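Local coordinates for protein sialidase B (Streptococcus pneumoniae serotype 4, PDB 4XJW) that cleaves terminal alpha-(2->3)-, alpha-(2->6)- and alpha-(2->8)-linked sialic acids from glycoconjugates, as a glycosyl hydrolase family 33 sialidase with intramolecular trans-sialidase activity, at residues A[207-212]-A[645-650]; A[544-549]-A[601-606]; A[584-589]-A[611-616]. The protein carries 1 engineered substitution. All coordinates share one frame; numbering follows the deposited sequence.

Contact 1: residues A[207-212]-A[645-650]. With OPX ((1s,3R,4S)-1-[(cyclohexylamino)methyl]-3,4-dihydroxycyclopentanesulfonic acid), chain B.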
# COMPACT_ATOMS: atom_id res chain seq x y z
N ARG A 207 -2.47 -0.68 0.89
CA ARG A 207 -1.38 0.14 1.43
C ARG A 207 -0.86 -0.56 2.67
O ARG A 207 -1.52 -1.44 3.25
CB ARG A 207 -1.84 1.57 1.82
CG ARG A 207 -1.88 2.60 0.66
CD ARG A 207 -1.40 4.00 1.13
NE ARG A 207 0.01 4.05 1.51
CZ ARG A 207 0.58 5.08 2.16
NH1 ARG A 207 -0.16 6.14 2.49
NH2 ARG A 207 1.89 5.05 2.48
N ILE A 208 0.33 -0.16 3.09
CA ILE A 208 0.91 -0.55 4.38
C ILE A 208 1.22 -2.06 4.47
O ILE A 208 0.65 -2.77 5.30
CB ILE A 208 0.03 -0.14 5.59
CG1 ILE A 208 -0.69 1.20 5.38
CG2 ILE A 208 0.88 -0.04 6.84
CD1 ILE A 208 0.25 2.38 5.12
N PRO A 209 2.12 -2.56 3.62
CA PRO A 209 2.44 -3.99 3.59
C PRO A 209 3.31 -4.42 4.76
O PRO A 209 4.11 -3.62 5.28
CB PRO A 209 3.27 -4.13 2.31
CG PRO A 209 3.91 -2.77 2.14
CD PRO A 209 2.86 -1.80 2.60
N THR A 210 3.17 -5.68 5.15
CA THR A 210 4.05 -6.30 6.15
C THR A 210 4.47 -7.68 5.63
O THR A 210 3.82 -8.26 4.75
CB THR A 210 3.39 -6.45 7.54
OG1 THR A 210 2.55 -7.61 7.56
CG2 THR A 210 2.57 -5.20 7.91
N LEU A 211 5.59 -8.17 6.16
CA LEU A 211 6.07 -9.54 5.91
C LEU A 211 6.70 -10.07 7.18
O LEU A 211 7.30 -9.32 7.93
CB LEU A 211 7.14 -9.53 4.81
CG LEU A 211 6.75 -9.28 3.35
CD1 LEU A 211 8.00 -9.11 2.48
CD2 LEU A 211 5.86 -10.39 2.83
N TYR A 212 6.58 -11.37 7.42
CA TYR A 212 7.16 -11.98 8.60
C TYR A 212 7.38 -13.45 8.30
O TYR A 212 6.49 -14.13 7.77
CB TYR A 212 6.21 -11.84 9.78
CG TYR A 212 6.83 -12.14 11.14
CD1 TYR A 212 7.01 -13.45 11.57
CD2 TYR A 212 7.20 -11.11 11.98
CE1 TYR A 212 7.56 -13.72 12.82
CE2 TYR A 212 7.75 -11.37 13.22
CZ TYR A 212 7.92 -12.67 13.64
OH TYR A 212 8.47 -12.90 14.88
N ASN A 645 -2.85 -1.85 -7.71
CA ASN A 645 -1.81 -2.84 -7.98
C ASN A 645 -0.41 -2.24 -8.04
O ASN A 645 0.40 -2.59 -8.91
CB ASN A 645 -2.13 -3.63 -9.26
CG ASN A 645 -3.30 -4.56 -9.09
OD1 ASN A 645 -3.92 -4.61 -8.03
ND2 ASN A 645 -3.61 -5.32 -10.14
N VAL A 646 -0.14 -1.35 -7.09
CA VAL A 646 1.19 -0.76 -6.92
C VAL A 646 1.97 -1.34 -5.74
O VAL A 646 3.17 -1.12 -5.64
CB VAL A 646 1.12 0.77 -6.82
CG1 VAL A 646 0.74 1.38 -8.17
CG2 VAL A 646 0.12 1.19 -5.72
N VAL A 647 1.29 -2.10 -4.87
CA VAL A 647 1.99 -2.85 -3.81
C VAL A 647 2.45 -4.16 -4.45
O VAL A 647 1.63 -4.98 -4.88
CB VAL A 647 1.10 -3.12 -2.59
CG1 VAL A 647 1.85 -3.97 -1.55
CG2 VAL A 647 0.63 -1.80 -1.95
N GLN A 648 3.76 -4.31 -4.56
CA GLN A 648 4.38 -5.39 -5.32
C GLN A 648 5.46 -6.10 -4.53
O GLN A 648 6.06 -5.52 -3.62
CB GLN A 648 4.96 -4.81 -6.61
CG GLN A 648 3.91 -4.17 -7.50
CD GLN A 648 4.46 -3.57 -8.77
OE1 GLN A 648 5.67 -3.54 -9.00
NE2 GLN A 648 3.55 -3.05 -9.61
N TYR A 649 5.70 -7.36 -4.89
CA TYR A 649 6.64 -8.23 -4.18
C TYR A 649 7.80 -8.63 -5.09
O TYR A 649 7.59 -9.08 -6.24
CB TYR A 649 5.91 -9.50 -3.70
CG TYR A 649 6.83 -10.52 -3.05
CD1 TYR A 649 7.23 -10.36 -1.74
CD2 TYR A 649 7.30 -11.64 -3.75
CE1 TYR A 649 8.07 -11.29 -1.12
CE2 TYR A 649 8.15 -12.58 -3.15
CZ TYR A 649 8.53 -12.39 -1.83
OH TYR A 649 9.37 -13.28 -1.20
N ILE A 650 9.02 -8.50 -4.58
CA ILE A 650 10.20 -8.98 -5.30
C ILE A 650 11.05 -9.89 -4.41
O ILE A 650 10.96 -9.83 -3.18
CB ILE A 650 11.07 -7.84 -5.84
CG1 ILE A 650 11.56 -6.94 -4.69
CG2 ILE A 650 10.31 -7.01 -6.89
CD1 ILE A 650 12.60 -5.91 -5.10
CAF OPX B . 16.01 -17.67 8.20
CAG OPX B . 16.06 -18.23 9.59
CAH OPX B . 14.69 -17.02 7.94
CAI OPX B . 15.78 -17.16 10.60
CAJ OPX B . 14.38 -15.95 8.95
CAK OPX B . 12.91 -14.95 11.39
CAL OPX B . 13.22 -12.42 11.60
CAM OPX B . 11.07 -13.36 12.11
CAO OPX B . 12.16 -11.38 11.50
CAP OPX B . 10.93 -12.14 11.22
CAQ OPX B . 14.46 -16.50 10.36
CAR OPX B . 12.57 -13.64 12.17
NAN OPX B . 14.31 -15.42 11.35
OAA OPX B . 14.54 -14.12 13.88
OAB OPX B . 12.82 -12.55 14.58
OAC OPX B . 12.44 -10.45 10.51
OAD OPX B . 10.84 -12.55 9.91
OAE OPX B . 12.31 -14.90 14.49
SAS OPX B . 13.09 -13.82 13.87

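Contact 2: residues A[544-549]-A[601-606]. Engineered in segment 601-606: G605 (natural residue Asp).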
# COMPACT_ATOMS: atom_id res chain seq x y z
N ASP A 544 23.72 9.19 9.33
CA ASP A 544 24.18 10.01 8.23
C ASP A 544 24.38 9.04 7.07
O ASP A 544 24.88 7.93 7.27
CB ASP A 544 25.51 10.72 8.57
CG ASP A 544 25.44 11.55 9.84
OD1 ASP A 544 24.38 12.16 10.11
OD2 ASP A 544 26.45 11.60 10.57
N GLY A 545 23.96 9.43 5.88
CA GLY A 545 24.19 8.61 4.71
C GLY A 545 22.93 8.13 4.01
O GLY A 545 23.01 7.59 2.90
N ILE A 546 21.79 8.28 4.67
CA ILE A 546 20.50 7.99 4.05
C ILE A 546 19.68 9.26 4.12
O ILE A 546 19.61 9.87 5.18
CB ILE A 546 19.75 6.85 4.76
CG1 ILE A 546 20.57 5.57 4.73
CG2 ILE A 546 18.38 6.61 4.11
CD1 ILE A 546 19.92 4.43 5.47
N GLN A 547 19.07 9.66 3.01
CA GLN A 547 18.20 10.84 3.01
C GLN A 547 16.72 10.47 3.00
O GLN A 547 16.31 9.56 2.28
CB GLN A 547 18.45 11.73 1.78
CG GLN A 547 19.90 11.94 1.38
CD GLN A 547 20.77 12.32 2.55
OE1 GLN A 547 20.37 13.12 3.41
NE2 GLN A 547 21.97 11.74 2.61
N GLN A 548 15.93 11.19 3.80
CA GLN A 548 14.48 11.17 3.66
C GLN A 548 13.99 12.59 3.47
O GLN A 548 14.76 13.54 3.59
CB GLN A 548 13.81 10.53 4.88
CG GLN A 548 13.92 9.00 4.89
CD GLN A 548 12.86 8.34 5.74
OE1 GLN A 548 12.17 8.97 6.53
NE2 GLN A 548 12.76 7.02 5.59
N THR A 549 12.70 12.73 3.17
CA THR A 549 12.07 14.03 3.08
C THR A 549 11.83 14.59 4.47
O THR A 549 11.95 13.89 5.47
CB THR A 549 10.71 13.93 2.42
OG1 THR A 549 9.92 13.00 3.18
CG2 THR A 549 10.83 13.45 0.97
N LYS A 601 27.48 -0.18 4.47
CA LYS A 601 28.50 -0.47 3.47
C LYS A 601 27.98 -0.62 2.04
O LYS A 601 28.65 -0.23 1.08
CB LYS A 601 29.25 -1.73 3.89
CG LYS A 601 30.42 -2.11 3.01
CD LYS A 601 31.15 -3.30 3.64
CE LYS A 601 32.39 -3.71 2.86
NZ LYS A 601 33.12 -4.80 3.58
N TYR A 602 26.79 -1.18 1.89
CA TYR A 602 26.22 -1.44 0.56
C TYR A 602 24.86 -0.77 0.40
O TYR A 602 24.04 -0.79 1.31
CB TYR A 602 26.07 -2.95 0.34
CG TYR A 602 27.35 -3.74 0.46
CD1 TYR A 602 28.28 -3.76 -0.58
CD2 TYR A 602 27.62 -4.50 1.59
CE1 TYR A 602 29.44 -4.49 -0.48
CE2 TYR A 602 28.78 -5.24 1.70
CZ TYR A 602 29.69 -5.22 0.65
OH TYR A 602 30.85 -5.95 0.75
N HIS A 603 24.63 -0.15 -0.77
CA HIS A 603 23.33 0.42 -1.12
C HIS A 603 22.84 -0.23 -2.41
O HIS A 603 23.53 -0.15 -3.43
CB HIS A 603 23.45 1.93 -1.35
CG HIS A 603 23.73 2.72 -0.11
ND1 HIS A 603 22.82 3.61 0.43
CD2 HIS A 603 24.82 2.77 0.69
CE1 HIS A 603 23.34 4.16 1.51
NE2 HIS A 603 24.55 3.67 1.69
N TYR A 604 21.68 -0.87 -2.38
CA TYR A 604 21.10 -1.44 -3.60
C TYR A 604 19.87 -0.65 -4.03
O TYR A 604 18.92 -0.51 -3.27
CB TYR A 604 20.69 -2.90 -3.37
CG TYR A 604 19.87 -3.46 -4.52
CD1 TYR A 604 20.48 -3.85 -5.71
CD2 TYR A 604 18.49 -3.60 -4.41
CE1 TYR A 604 19.73 -4.35 -6.77
CE2 TYR A 604 17.74 -4.11 -5.45
CZ TYR A 604 18.37 -4.48 -6.63
OH TYR A 604 17.61 -4.98 -7.66
N GLY A 605 19.88 -0.16 -5.26
CA GLY A 605 18.73 0.56 -5.79
C GLY A 605 17.66 -0.41 -6.28
O GLY A 605 17.89 -1.19 -7.20
N ILE A 606 16.48 -0.35 -5.67
CA ILE A 606 15.36 -1.22 -6.05
C ILE A 606 14.92 -0.95 -7.50
O ILE A 606 14.59 -1.87 -8.26
CB ILE A 606 14.18 -1.01 -5.08
CG1 ILE A 606 14.54 -1.49 -3.68
CG2 ILE A 606 12.93 -1.74 -5.59
CD1 ILE A 606 14.32 -2.98 -3.49

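Contact 3: residues A[584-589]-A[611-616]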
# COMPACT_ATOMS: atom_id res chain seq x y z
N GLY A 584 13.96 3.95 -4.04
CA GLY A 584 13.97 2.92 -3.02
C GLY A 584 15.28 2.17 -2.96
O GLY A 584 15.88 1.89 -3.99
N GLN A 585 15.73 1.89 -1.74
CA GLN A 585 16.98 1.15 -1.56
C GLN A 585 16.88 0.11 -0.47
O GLN A 585 16.10 0.25 0.48
CB GLN A 585 18.12 2.11 -1.19
CG GLN A 585 18.50 3.08 -2.28
CD GLN A 585 19.75 3.88 -1.95
OE1 GLN A 585 20.25 3.85 -0.82
NE2 GLN A 585 20.25 4.64 -2.93
N LEU A 586 17.68 -0.94 -0.60
CA LEU A 586 18.04 -1.75 0.54
C LEU A 586 19.43 -1.31 0.93
O LEU A 586 20.31 -1.19 0.07
CB LEU A 586 18.06 -3.23 0.21
CG LEU A 586 16.77 -3.87 -0.28
CD1 LEU A 586 16.95 -5.37 -0.29
CD2 LEU A 586 15.59 -3.49 0.59
N VAL A 587 19.64 -1.07 2.22
CA VAL A 587 20.95 -0.64 2.69
C VAL A 587 21.48 -1.70 3.65
O VAL A 587 20.83 -2.00 4.66
CB VAL A 587 20.89 0.75 3.36
CG1 VAL A 587 22.28 1.24 3.71
CG2 VAL A 587 20.18 1.77 2.44
N VAL A 588 22.64 -2.28 3.33
CA VAL A 588 23.22 -3.32 4.17
C VAL A 588 24.27 -2.72 5.10
O VAL A 588 25.22 -2.08 4.64
CB VAL A 588 23.88 -4.42 3.31
CG1 VAL A 588 24.47 -5.50 4.20
CG2 VAL A 588 22.88 -5.03 2.33
N GLY A 589 24.09 -2.91 6.40
CA GLY A 589 25.05 -2.43 7.38
C GLY A 589 25.72 -3.57 8.13
O GLY A 589 25.06 -4.55 8.50
N TYR A 611 11.74 6.70 -9.70
CA TYR A 611 10.54 5.86 -9.61
C TYR A 611 10.11 5.68 -8.15
O TYR A 611 10.95 5.67 -7.23
CB TYR A 611 10.77 4.52 -10.30
CG TYR A 611 10.66 4.57 -11.81
CD1 TYR A 611 10.65 5.77 -12.51
CD2 TYR A 611 10.53 3.39 -12.55
CE1 TYR A 611 10.53 5.80 -13.89
CE2 TYR A 611 10.42 3.41 -13.94
CZ TYR A 611 10.42 4.63 -14.60
OH TYR A 611 10.30 4.69 -15.98
N GLY A 612 8.80 5.58 -7.94
CA GLY A 612 8.22 5.61 -6.60
C GLY A 612 8.59 4.46 -5.68
O GLY A 612 8.71 3.31 -6.09
N TYR A 613 8.77 4.80 -4.41
CA TYR A 613 9.02 3.78 -3.39
C TYR A 613 8.62 4.38 -2.06
O TYR A 613 9.20 5.37 -1.62
CB TYR A 613 10.50 3.41 -3.37
CG TYR A 613 10.83 2.17 -2.56
CD1 TYR A 613 11.08 2.23 -1.18
CD2 TYR A 613 10.93 0.93 -3.18
CE1 TYR A 613 11.42 1.06 -0.45
CE2 TYR A 613 11.26 -0.22 -2.47
CZ TYR A 613 11.49 -0.15 -1.11
OH TYR A 613 11.81 -1.33 -0.47
N ALA A 614 7.61 3.80 -1.41
CA ALA A 614 7.09 4.38 -0.18
C ALA A 614 7.21 3.42 0.99
O ALA A 614 8.32 3.04 1.35
CB ALA A 614 5.66 4.93 -0.38
N TYR A 615 6.10 3.04 1.61
CA TYR A 615 6.17 2.09 2.71
C TYR A 615 6.62 0.73 2.19
O TYR A 615 6.37 0.37 1.03
CB TYR A 615 4.84 1.95 3.46
CG TYR A 615 4.49 3.08 4.39
CD1 TYR A 615 4.78 4.41 4.07
CD2 TYR A 615 3.81 2.84 5.57
CE1 TYR A 615 4.43 5.44 4.93
CE2 TYR A 615 3.46 3.86 6.43
CZ TYR A 615 3.75 5.16 6.09
OH TYR A 615 3.39 6.19 6.94
N SER A 616 7.27 -0.02 3.07
CA SER A 616 7.87 -1.27 2.65
C SER A 616 7.93 -2.29 3.77
O SER A 616 7.89 -1.98 4.96
CB SER A 616 9.26 -1.02 2.09
OG SER A 616 10.15 -0.63 3.12
O HOH W 1 12.76 3.53 -6.92

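Contact 1: residues A[207-212]-A[645-650]
V647 and Y649, with Q648 between them on segment 645-650, receive P209 and L211 from segment 207-212; the touching parts, 207 to 211 and 647 to 649, run 23° apart. The turn at the start of 645-650 is tied internally: the amide nitrogen NE2 of Q648 gives a nearly straight bond of 3.3 Å to the carbonyl O of N645, with that oxygen close to the amide plane of Q648. At V647 the valine branches divide the work. CG1, set anti to the backbone N (chi1 177°), meets CB of P209 at 4.1 Å, while CG2 comes to 4.4 Å from the backbone N of R207. No hydrogen bond joins the segments.

This is where the first and last blades of the sialidase beta-propeller meet. R207, I208 and P209 belong to the FRIP (Phe-Arg-Ile-Pro) sequence of the family, and L629 of strand 626-631 touches P209, L211, V647 and Y649 alike. R207, by similarity a substrate-binding arginine, has its CB pointing away from segment 645-650; its NE forms a salt bridge with E631 OE2, which also accepts the I208 N-H.

Further along 645-650, Q648 uses OE1 for a bond with NE1 of W96 in the N-terminal lectin-like region. Y649 swings the end of its ring toward the other segment. CD1 of L211 meets the ring at its edge, near the ring plane, 4.2 Å from CE1, and W251 adds an edge-to-face ring contact. Beyond L211 the chain reaches the inhibitor pocket: CAP of OPX sits 3.7 Å above the Y212 ring plane, over its centre, and CAM lies 3.6 Å from CZ of Y212.

Contact 2: residues A[544-549]-A[601-606]
A chi1 of -69° sets the imidazole of H603 anti to its carbonyl carbon and beside the backbone N, and chi2 (-113°) turns CE1 toward G545 and I546. CE1 ends 3.7 Å from the carbonyl O of G545, approached obliquely to the ring. CG1 of I546 meets the same carbon at 4.5 Å, also obliquely. Neither approach is a hydrogen bond. CE1 thus makes the closest approaches of the contact, which buries just 62 Å² between the segments; I546 is buried, whereas G545 and H603 lie in the solvent-exposed part. G545 adopts backbone angles (phi 118°) at which a side chain would be pressed against the carbonyl O of D544.

Segment 601-606 lies on the outermost strand, 597-605, of a four-stranded antiparallel propeller blade, and 544-549 belongs to the loop that arrives from the preceding blade after strand 541-542. The loop lies across the blade: I546 rests on L572, T574 and V587 of strands 569-575 and 584-592, and H603 also packs on V587, so isoleucine and histidine share a neighbour in the intervening strand. At the start of segment 601-606, K601 and Y602 both face V588, forming a classic beta bulge.

The polar side of H603 is engaged within the blade, with ND1 hydrogen-bonded to OE1 of Q585, and this helps fix the rotation of the ring. On the loop side, the backbone N of Q547 is held by OD1 of N576.

Contact 3: residues A[584-589]-A[611-616]
The Y613 ring presents one face to the backbone of G584: CA sits 3.2 Å above the ring plane, displaced toward the rim, and only 3.3 Å from CG. From the ring centroid CA is 3.6 Å away and 26° off the normal, which makes this a CH-pi contact. The ring also stacks with F630 of strand 626-631. With CG anti to the backbone N (chi1 -168°), the tyrosine reaches across to the start of strand 584-592. CD2 of L586 lies 4.5 Å from the phenol OH, and that OH is hydrogen-bonded to OG of S573. Because G584 carries no side chain, nothing stands between its CA and the ring. A water links the backbones alongside, accepting from G584 N at 3.1 Å and donating to Y611 O at 2.8 Å.

Segment 611-616 is the connection between the last two propeller blades. It carries Y615, by similarity the catalytic nucleophile, whose OH is hydrogen-bonded to E503 OE1.

No direct hydrogen bond joins the two segments. Their hold on each other is therefore chiefly dispersion and weak CH-pi attraction, both short-ranged, with the water satisfying the two buried backbone groups and S573 helping to hold the hydroxyl end of Y613, two residues before Y615.

Overall arrangement
Contacts 2 and 3 are neighbours, their centres about 8 Å apart, because strands 597-605 and 584-592 pair in one blade: Y604 N to L586 O (2.8 Å) and I606 N to G584 O (2.9 Å) are probable hydrogen bonds. Contact 1 lies about 12 Å from contact 3 and 20 Å from contact 2, centre to centre. It meets contact 3 at the probable active site, where NH2 of R207 packs 3.4 Å from CD1 of Y615 and the two residues form a cation-pi pair, and meets contact 2 through CD1 of I650 and CD1 of I606 (3.8 Å). OPX binds at the Y212 end of contact 1, about 13 Å from the side chain of L586.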